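Local coordinates for laminarinase (Aquimarina sp., PDB 6JIA), which probably hydrolyses laminarin, a storage polysaccharide of beta-1,3-linked glucose, as a member of glycoside hydrolase family 16, at residues Met89-Gly94 with Met120-Thr125; Gly94-Phe99 with Asn208-Asn213; Gly131-Gln136 with Ile169-Asp174. One frame throughout, in Å; residues are numbered along the deposited sequence.

Contact 1 of 3, residues Met89-Gly94 with Met120-Thr125; sequences MPSFMG and MEHVNT. With GLC (alpha-D-glucopyranose), chain B.
Met89 and Met120 reach toward each other tip to tip, CE of Met89 lying 3.5 Å from SD of Met120. A kink at chi3 of Met89 (77°) turns its methyl to this meeting, while its sulfur rests 3.5 Å from CB of His122 and approaches the imidazole obliquely. This end is buried and tightly packed. Its polar atoms are served in turn: a water in the plane of the His122 ring, 2.7 Å from ND1, donates a hydrogen bond to the carbonyl O of Pro90, and NE2 is bonded to the carbonyl of Glu126. On Glu121, pointing away from the loop, OE2 accepts a hydrogen bond from O6 of the bound glucose.

Toward solvent the packing is looser. SD of Met93 stays 4.1 Å from OG1 of Thr125, and the bent Met93 side chain crosses Asn124 at an angle, CE of Met93 3.8 Å from CG of Asn124. Ser91 OG, at the partly exposed rim, does come close to Thr125 CA (3.2 Å). At the buried end of the loop is the firm polar link: Gly94 N gives a nearly straight bond (2.8 Å, 166°) to OD1 of Asn124, arriving in the carbonyl plane. The amide of Phe92 makes a weak, bent bond to O of Asn124 (3.1 Å). With ND2 bonded to the carbonyl of Pro210, both ends of the Asn124 amide are held, which fixes its rotation and ties the loop 89-94 to the chain just beyond the sugar-binding strand 120-121.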
# COMPACT_ATOMS: atom_id res chain seq x y z
N MET A 89 2.03 -0.87 12.42
CA MET A 89 0.67 -0.41 12.10
C MET A 89 -0.27 -0.78 13.25
O MET A 89 -0.04 -1.73 14.00
CB MET A 89 0.20 -1.03 10.78
CG MET A 89 -0.13 -2.49 10.88
SD MET A 89 -0.20 -3.34 9.28
CE MET A 89 1.55 -3.54 8.90
N PRO A 90 -1.36 -0.00 13.39
CA PRO A 90 -2.35 -0.28 14.42
C PRO A 90 -3.14 -1.54 14.04
O PRO A 90 -3.13 -1.98 12.88
CB PRO A 90 -3.18 1.01 14.46
CG PRO A 90 -3.03 1.62 13.11
CD PRO A 90 -1.73 1.13 12.53
N SER A 91 -3.83 -2.11 15.01
CA SER A 91 -4.65 -3.33 14.88
C SER A 91 -5.94 -3.06 15.65
O SER A 91 -5.88 -2.98 16.88
CB SER A 91 -3.91 -4.52 15.44
OG SER A 91 -4.71 -5.69 15.38
N PHE A 92 -7.03 -2.81 14.93
CA PHE A 92 -8.35 -2.47 15.51
C PHE A 92 -9.40 -2.65 14.44
O PHE A 92 -9.09 -2.64 13.21
CB PHE A 92 -8.34 -1.06 16.10
CG PHE A 92 -8.30 0.05 15.09
CD1 PHE A 92 -9.45 0.49 14.46
CD2 PHE A 92 -7.11 0.65 14.76
CE1 PHE A 92 -9.40 1.52 13.54
CE2 PHE A 92 -7.05 1.69 13.84
CZ PHE A 92 -8.20 2.13 13.25
N MET A 93 -10.63 -2.88 14.89
CA MET A 93 -11.76 -3.22 14.00
C MET A 93 -12.06 -2.00 13.13
O MET A 93 -12.20 -0.88 13.66
CB MET A 93 -13.00 -3.64 14.81
CG MET A 93 -12.85 -4.94 15.58
SD MET A 93 -12.29 -6.36 14.58
CE MET A 93 -13.57 -6.37 13.33
N GLY A 94 -12.02 -2.21 11.82
CA GLY A 94 -12.24 -1.15 10.83
C GLY A 94 -10.96 -0.72 10.11
O GLY A 94 -11.09 -0.00 9.13
N MET A 120 1.95 -4.93 1.22
CA MET A 120 1.42 -5.23 2.57
C MET A 120 0.02 -4.67 2.61
O MET A 120 -0.14 -3.46 2.29
CB MET A 120 2.21 -4.59 3.71
CG MET A 120 1.78 -4.96 5.08
SD MET A 120 0.30 -4.10 5.69
CE MET A 120 0.78 -2.39 5.58
N GLU A 121 -0.92 -5.51 3.01
CA GLU A 121 -2.22 -5.06 3.54
C GLU A 121 -2.53 -5.79 4.83
O GLU A 121 -2.19 -6.95 4.98
CB GLU A 121 -3.36 -5.29 2.55
CG GLU A 121 -3.25 -4.43 1.32
CD GLU A 121 -4.39 -4.70 0.37
OE1 GLU A 121 -4.31 -5.76 -0.37
OE2 GLU A 121 -5.41 -3.98 0.49
N HIS A 122 -3.27 -5.12 5.68
CA HIS A 122 -3.78 -5.72 6.93
C HIS A 122 -5.16 -5.14 7.16
O HIS A 122 -5.36 -3.96 6.81
CB HIS A 122 -2.82 -5.40 8.08
CG HIS A 122 -3.29 -5.91 9.40
ND1 HIS A 122 -3.99 -5.13 10.29
CD2 HIS A 122 -3.19 -7.13 9.97
CE1 HIS A 122 -4.30 -5.85 11.36
NE2 HIS A 122 -3.82 -7.08 11.20
N VAL A 123 -6.04 -5.97 7.74
CA VAL A 123 -7.39 -5.52 8.15
C VAL A 123 -7.65 -5.88 9.60
O VAL A 123 -7.20 -6.98 10.07
CB VAL A 123 -8.47 -6.06 7.20
CG1 VAL A 123 -8.32 -5.42 5.84
CG2 VAL A 123 -8.44 -7.58 7.09
N ASN A 124 -8.41 -5.02 10.26
CA ASN A 124 -9.06 -5.35 11.54
C ASN A 124 -7.98 -5.76 12.54
O ASN A 124 -6.99 -4.98 12.70
CB ASN A 124 -10.18 -6.37 11.30
CG ASN A 124 -11.26 -5.81 10.40
OD1 ASN A 124 -11.60 -4.63 10.50
ND2 ASN A 124 -11.77 -6.64 9.51
N THR A 125 -8.17 -6.87 13.26
CA THR A 125 -7.18 -7.34 14.25
C THR A 125 -6.56 -8.65 13.77
O THR A 125 -6.09 -9.41 14.60
CB THR A 125 -7.83 -7.46 15.63
OG1 THR A 125 -8.90 -8.38 15.50
CG2 THR A 125 -8.33 -6.12 16.12
C1 GLC B . -5.77 -3.06 -3.59
C2 GLC B . -7.19 -2.65 -3.90
C3 GLC B . -7.39 -1.17 -3.83
C4 GLC B . -6.98 -0.67 -2.48
C5 GLC B . -5.46 -1.01 -2.28
C6 GLC B . -4.93 -0.62 -0.88
O1 GLC B . -4.86 -2.74 -4.65
O2 GLC B . -7.56 -3.26 -5.10
O3 GLC B . -8.78 -0.88 -4.07
O4 GLC B . -7.27 0.71 -2.34
O5 GLC B . -5.40 -2.47 -2.33
O6 GLC B . -5.70 -1.22 0.18
O HOH W 1 -4.56 -2.56 10.78

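Contact 2 of 3, residues Gly94-Phe99 with Asn208-Asn213; sequences GSWPAF and NWPGFN. With GLC (alpha-D-glucopyranose), chain B.
NE1 of Trp96, packed 3.6 Å from CE3 of Trp209, hydrogen-bonds OE2 of Glu121, and the same carboxylate oxygen is gripped a second time by O6 of the bound glucose. NE1 of Trp96 and O6 of the glucose themselves stand 3.4 Å apart without bonding. The two indoles form an offset edge-to-face pair in which the edge of Trp209 is directed at the face of Trp96. The five-membered ring of Trp96 and the six-membered ring of Trp209 have centroids 5.1 Å apart, and the planes stand at 80°. Pro210 shares that side of Trp96. Its CD lies 3.5 Å above the indole plane, displaced toward the rim, and makes its shortest contact, 3.6 Å, with CE3 of Trp96; CG of Pro210 follows closely, also reaching back to CB of Trp96. The glucose O6 is on the other side of the plane, tilted off the ring, so the indole is set between the loop and the sugar.

Strand 95-103 belongs to the beta-jelly roll of family 16, in which a curved sheet cradles the glucan on its concave side, and 208-213 is part of the loop that follows the neighbouring strand 197-205. Trp96 and Ala98, alternate residues of the strand, both face the sugar; CB of Ala98 comes within 3.4 Å of O6. With CG of Trp96 anti to its own amide nitrogen (chi1 -178°), the indole stands up from the strand into the angle between Pro210 and the glucose. Trp209, exposed to solvent over part of its surface, meets the ring of His130 edge-to-face as well. At the start of the strand the packing thins, the carbonyl O of Ser95 lying 4.0 Å from CB of Pro210.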
# COMPACT_ATOMS: atom_id res chain seq x y z
N GLY A 94 -12.02 -2.21 11.82
CA GLY A 94 -12.24 -1.15 10.83
C GLY A 94 -10.96 -0.72 10.11
O GLY A 94 -11.09 -0.00 9.13
N SER A 95 -9.78 -1.06 10.62
CA SER A 95 -8.51 -0.48 10.15
C SER A 95 -8.14 -1.17 8.85
O SER A 95 -8.39 -2.38 8.76
CB SER A 95 -7.40 -0.61 11.17
OG SER A 95 -7.15 -1.97 11.51
N TRP A 96 -7.48 -0.47 7.95
CA TRP A 96 -7.05 -1.08 6.66
C TRP A 96 -5.84 -0.33 6.10
O TRP A 96 -5.95 0.50 5.21
CB TRP A 96 -8.25 -1.14 5.72
CG TRP A 96 -7.96 -1.77 4.40
CD1 TRP A 96 -6.91 -2.57 4.05
CD2 TRP A 96 -8.79 -1.67 3.24
NE1 TRP A 96 -7.02 -2.95 2.74
CE2 TRP A 96 -8.16 -2.41 2.22
CE3 TRP A 96 -10.01 -1.04 2.99
CZ2 TRP A 96 -8.73 -2.54 0.96
CZ3 TRP A 96 -10.56 -1.16 1.74
CH2 TRP A 96 -9.91 -1.89 0.73
N PRO A 97 -4.66 -0.52 6.73
CA PRO A 97 -3.41 0.07 6.23
C PRO A 97 -2.91 -0.68 5.00
O PRO A 97 -3.20 -1.91 4.88
CB PRO A 97 -2.40 -0.10 7.37
CG PRO A 97 -3.07 -0.99 8.42
CD PRO A 97 -4.48 -1.29 7.97
N ALA A 98 -2.21 0.03 4.10
CA ALA A 98 -1.68 -0.59 2.88
C ALA A 98 -0.38 0.08 2.46
O ALA A 98 -0.21 1.31 2.63
CB ALA A 98 -2.73 -0.56 1.80
N PHE A 99 0.49 -0.75 1.92
CA PHE A 99 1.74 -0.38 1.24
C PHE A 99 1.69 -1.10 -0.11
O PHE A 99 1.69 -2.34 -0.13
CB PHE A 99 2.93 -0.76 2.11
CG PHE A 99 4.27 -0.68 1.42
CD1 PHE A 99 4.61 0.42 0.66
CD2 PHE A 99 5.23 -1.66 1.60
CE1 PHE A 99 5.88 0.55 0.09
CE2 PHE A 99 6.49 -1.55 1.00
CZ PHE A 99 6.81 -0.46 0.24
N ASN A 208 -15.21 -2.51 1.92
CA ASN A 208 -15.86 -3.80 1.59
C ASN A 208 -15.11 -4.94 2.30
O ASN A 208 -15.75 -5.78 2.95
CB ASN A 208 -15.94 -3.97 0.08
CG ASN A 208 -16.90 -2.98 -0.56
OD1 ASN A 208 -17.88 -2.53 0.06
ND2 ASN A 208 -16.54 -2.56 -1.76
N TRP A 209 -13.78 -4.90 2.32
CA TRP A 209 -12.96 -5.97 2.90
C TRP A 209 -12.93 -5.93 4.42
O TRP A 209 -13.35 -6.91 5.05
CB TRP A 209 -11.60 -6.03 2.22
CG TRP A 209 -10.72 -7.10 2.75
CD1 TRP A 209 -11.07 -8.23 3.42
CD2 TRP A 209 -9.29 -7.09 2.68
NE1 TRP A 209 -9.96 -8.93 3.77
CE2 TRP A 209 -8.84 -8.26 3.33
CE3 TRP A 209 -8.35 -6.22 2.13
CZ2 TRP A 209 -7.49 -8.57 3.45
CZ3 TRP A 209 -7.02 -6.51 2.25
CH2 TRP A 209 -6.60 -7.68 2.90
N PRO A 210 -12.48 -4.86 5.10
CA PRO A 210 -12.45 -4.89 6.57
C PRO A 210 -13.85 -4.86 7.20
O PRO A 210 -14.02 -5.28 8.36
CB PRO A 210 -11.67 -3.61 6.93
CG PRO A 210 -11.88 -2.67 5.75
CD PRO A 210 -11.96 -3.59 4.55
N GLY A 211 -14.82 -4.34 6.44
CA GLY A 211 -16.18 -4.15 6.97
C GLY A 211 -16.40 -2.79 7.58
O GLY A 211 -15.54 -1.89 7.47
N PHE A 212 -17.56 -2.62 8.22
CA PHE A 212 -18.07 -1.31 8.70
C PHE A 212 -18.36 -1.37 10.20
O PHE A 212 -19.00 -0.46 10.72
CB PHE A 212 -19.29 -0.88 7.87
CG PHE A 212 -19.02 -0.92 6.38
CD1 PHE A 212 -18.44 0.16 5.74
CD2 PHE A 212 -19.35 -2.04 5.62
CE1 PHE A 212 -18.16 0.11 4.38
CE2 PHE A 212 -19.06 -2.09 4.26
CZ PHE A 212 -18.47 -1.01 3.65
N ASN A 213 -17.80 -2.35 10.88
CA ASN A 213 -17.74 -2.40 12.36
C ASN A 213 -16.44 -1.67 12.72
O ASN A 213 -15.38 -2.21 12.46
CB ASN A 213 -17.79 -3.85 12.86
CG ASN A 213 -17.51 -3.99 14.34
OD1 ASN A 213 -17.60 -3.01 15.08
ND2 ASN A 213 -17.15 -5.20 14.78
C1 GLC B . -5.77 -3.06 -3.59
C2 GLC B . -7.19 -2.65 -3.90
C3 GLC B . -7.39 -1.17 -3.83
C4 GLC B . -6.98 -0.67 -2.48
C5 GLC B . -5.46 -1.01 -2.28
C6 GLC B . -4.93 -0.62 -0.88
O1 GLC B . -4.86 -2.74 -4.65
O2 GLC B . -7.56 -3.26 -5.10
O3 GLC B . -8.78 -0.88 -4.07
O4 GLC B . -7.27 0.71 -2.34
O5 GLC B . -5.40 -2.47 -2.33
O6 GLC B . -5.70 -1.22 0.18

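Contact 3 of 3, residues Gly131-Gln136 with Ile169-Asp174; sequences GTIHWQ and IKWFVD. With GLC (alpha-D-glucopyranose), chain B.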
# COMPACT_ATOMS: atom_id res chain seq x y z
N GLY A 131 -0.29 -10.22 0.79
CA GLY A 131 0.39 -9.76 -0.42
C GLY A 131 -0.40 -10.20 -1.63
O GLY A 131 -0.74 -11.39 -1.70
N THR A 132 -0.71 -9.28 -2.53
CA THR A 132 -1.68 -9.51 -3.63
C THR A 132 -1.26 -8.79 -4.92
O THR A 132 -0.79 -7.66 -4.84
CB THR A 132 -3.06 -9.01 -3.21
OG1 THR A 132 -3.34 -9.51 -1.91
CG2 THR A 132 -4.14 -9.45 -4.16
N ILE A 133 -1.55 -9.40 -6.08
CA ILE A 133 -1.61 -8.65 -7.36
C ILE A 133 -3.05 -8.61 -7.84
O ILE A 133 -3.81 -9.60 -7.63
CB ILE A 133 -0.71 -9.26 -8.44
CG1 ILE A 133 -0.73 -10.79 -8.42
CG2 ILE A 133 0.69 -8.69 -8.32
CD1 ILE A 133 -0.12 -11.42 -9.70
N HIS A 134 -3.38 -7.50 -8.46
CA HIS A 134 -4.69 -7.25 -9.10
C HIS A 134 -4.44 -6.84 -10.53
O HIS A 134 -3.58 -6.00 -10.73
CB HIS A 134 -5.44 -6.11 -8.41
CG HIS A 134 -5.73 -6.34 -6.97
ND1 HIS A 134 -6.96 -6.74 -6.54
CD2 HIS A 134 -4.98 -6.12 -5.85
CE1 HIS A 134 -6.98 -6.78 -5.21
NE2 HIS A 134 -5.76 -6.42 -4.77
N TRP A 135 -5.24 -7.33 -11.46
CA TRP A 135 -5.05 -7.02 -12.90
C TRP A 135 -6.28 -7.45 -13.69
O TRP A 135 -7.26 -7.94 -13.07
CB TRP A 135 -3.73 -7.64 -13.39
CG TRP A 135 -3.73 -9.12 -13.64
CD1 TRP A 135 -3.80 -9.72 -14.87
CD2 TRP A 135 -3.69 -10.18 -12.67
NE1 TRP A 135 -3.80 -11.08 -14.73
CE2 TRP A 135 -3.74 -11.39 -13.40
CE3 TRP A 135 -3.61 -10.22 -11.27
CZ2 TRP A 135 -3.71 -12.63 -12.78
CZ3 TRP A 135 -3.60 -11.45 -10.66
CH2 TRP A 135 -3.63 -12.64 -11.40
N GLN A 136 -6.19 -7.28 -15.02
CA GLN A 136 -7.21 -7.66 -16.02
C GLN A 136 -6.58 -8.78 -16.85
O GLN A 136 -5.56 -8.48 -17.49
CB GLN A 136 -7.55 -6.40 -16.82
CG GLN A 136 -9.02 -6.10 -16.91
CD GLN A 136 -9.26 -4.78 -17.62
OE1 GLN A 136 -8.65 -4.47 -18.64
NE2 GLN A 136 -10.17 -4.00 -17.07
N ILE A 169 7.07 -12.02 -9.28
CA ILE A 169 7.04 -11.18 -8.05
C ILE A 169 7.05 -12.12 -6.84
O ILE A 169 6.22 -13.04 -6.80
CB ILE A 169 5.81 -10.26 -8.06
CG1 ILE A 169 5.74 -9.42 -9.34
CG2 ILE A 169 5.82 -9.41 -6.79
CD1 ILE A 169 4.38 -8.85 -9.64
N LYS A 170 7.95 -11.88 -5.89
CA LYS A 170 8.02 -12.59 -4.60
C LYS A 170 7.73 -11.62 -3.46
O LYS A 170 8.24 -10.48 -3.51
CB LYS A 170 9.41 -13.17 -4.42
CG LYS A 170 9.76 -14.22 -5.47
CD LYS A 170 11.14 -14.68 -5.33
CE LYS A 170 11.55 -15.67 -6.38
NZ LYS A 170 12.75 -16.39 -5.90
N TRP A 171 6.95 -12.06 -2.47
CA TRP A 171 6.64 -11.27 -1.26
C TRP A 171 7.35 -11.83 -0.04
O TRP A 171 7.38 -13.08 0.16
CB TRP A 171 5.16 -11.25 -1.00
CG TRP A 171 4.33 -10.45 -1.94
CD1 TRP A 171 3.71 -9.28 -1.63
CD2 TRP A 171 3.85 -10.84 -3.24
NE1 TRP A 171 2.93 -8.87 -2.68
CE2 TRP A 171 3.02 -9.79 -3.69
CE3 TRP A 171 4.08 -11.93 -4.09
CZ2 TRP A 171 2.41 -9.82 -4.94
CZ3 TRP A 171 3.49 -11.94 -5.34
CH2 TRP A 171 2.63 -10.91 -5.74
N PHE A 172 7.83 -10.94 0.82
CA PHE A 172 8.55 -11.31 2.05
C PHE A 172 8.07 -10.42 3.19
O PHE A 172 7.76 -9.22 2.96
CB PHE A 172 10.06 -11.16 1.90
CG PHE A 172 10.68 -11.79 0.68
CD1 PHE A 172 10.64 -11.16 -0.54
CD2 PHE A 172 11.38 -12.99 0.78
CE1 PHE A 172 11.29 -11.70 -1.64
CE2 PHE A 172 12.03 -13.51 -0.32
CZ PHE A 172 12.00 -12.86 -1.52
N VAL A 173 8.00 -11.00 4.38
CA VAL A 173 8.00 -10.23 5.66
C VAL A 173 9.20 -10.67 6.51
O VAL A 173 9.37 -11.90 6.73
CB VAL A 173 6.69 -10.40 6.42
CG1 VAL A 173 6.72 -9.57 7.69
CG2 VAL A 173 5.47 -10.08 5.57
N ASP A 174 10.06 -9.73 6.88
CA ASP A 174 11.29 -10.01 7.66
C ASP A 174 12.15 -11.03 6.92
O ASP A 174 12.71 -11.92 7.58
CB ASP A 174 10.91 -10.48 9.07
CG ASP A 174 10.10 -9.41 9.80
OD1 ASP A 174 10.28 -8.19 9.49
OD2 ASP A 174 9.31 -9.78 10.66
C1 GLC B . -5.77 -3.06 -3.59
C2 GLC B . -7.19 -2.65 -3.90
C3 GLC B . -7.39 -1.17 -3.83
C4 GLC B . -6.98 -0.67 -2.48
C5 GLC B . -5.46 -1.01 -2.28
C6 GLC B . -4.93 -0.62 -0.88
O1 GLC B . -4.86 -2.74 -4.65
O2 GLC B . -7.56 -3.26 -5.10
O3 GLC B . -8.78 -0.88 -4.07
O4 GLC B . -7.27 0.71 -2.34
O5 GLC B . -5.40 -2.47 -2.33
O6 GLC B . -5.70 -1.22 0.18
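Trp171 lays its indole across the backbone of Gly131 and Thr132. From CB, which points at the opposing strand, chi1 of -72° sets CG beside the backbone N, and the ring then runs along the strand it faces. CD1 comes first, 3.6 Å from CA of Gly131, where the absence of a side chain lets the ring lie against the main chain. NE1 is 3.5 Å from the same CA, and its hydrogen is taken by the carbonyl of Asp118. Farther out, CE2 passes 3.9 Å from N of Thr132 and CZ2 passes 3.8 Å from its C. At the tip CH2 meets CG2 of Ile133, which lies in the ring plane at the edge. That methyl is also 3.9 Å from CD1 of Ile169, whose CG2 sits near the rim of the indole face opposite Gly131.

The two strands share no hydrogen bonds and run at 153° with their axes 8.3 Å apart, as facing layers of a beta sandwich do. On the other side of strand 128-136, O2 of the glucose lies over the His134 ring. Trp171 lies in the interior between strand 168-173, flanked by 158-164 and 176-182, and strand 128-136, flanked by 116-118 and 142-150.

Contacts 1 and 2 are neighbours, with centres about 7 Å apart. They share Gly94, their segments alternate along the chain, and they meet through adjacent strands 95-103 and 120-121. Contact 3 lies about 18 Å from the centre of either. Its segments come after both segments of contact 1 and fall between the two segments of contact 2. Strand 128-136 follows 120-121 in sequence, and a segment of each contact reaches the glucose. Contact 1 ties loop 89-94 to the chain leaving strand 120-121, and contact 2 sets loop 208-213 beside the sugar-facing residues of strand 95-103, whereas contact 3 packs the back of the cleft floor against the second layer of the jelly roll.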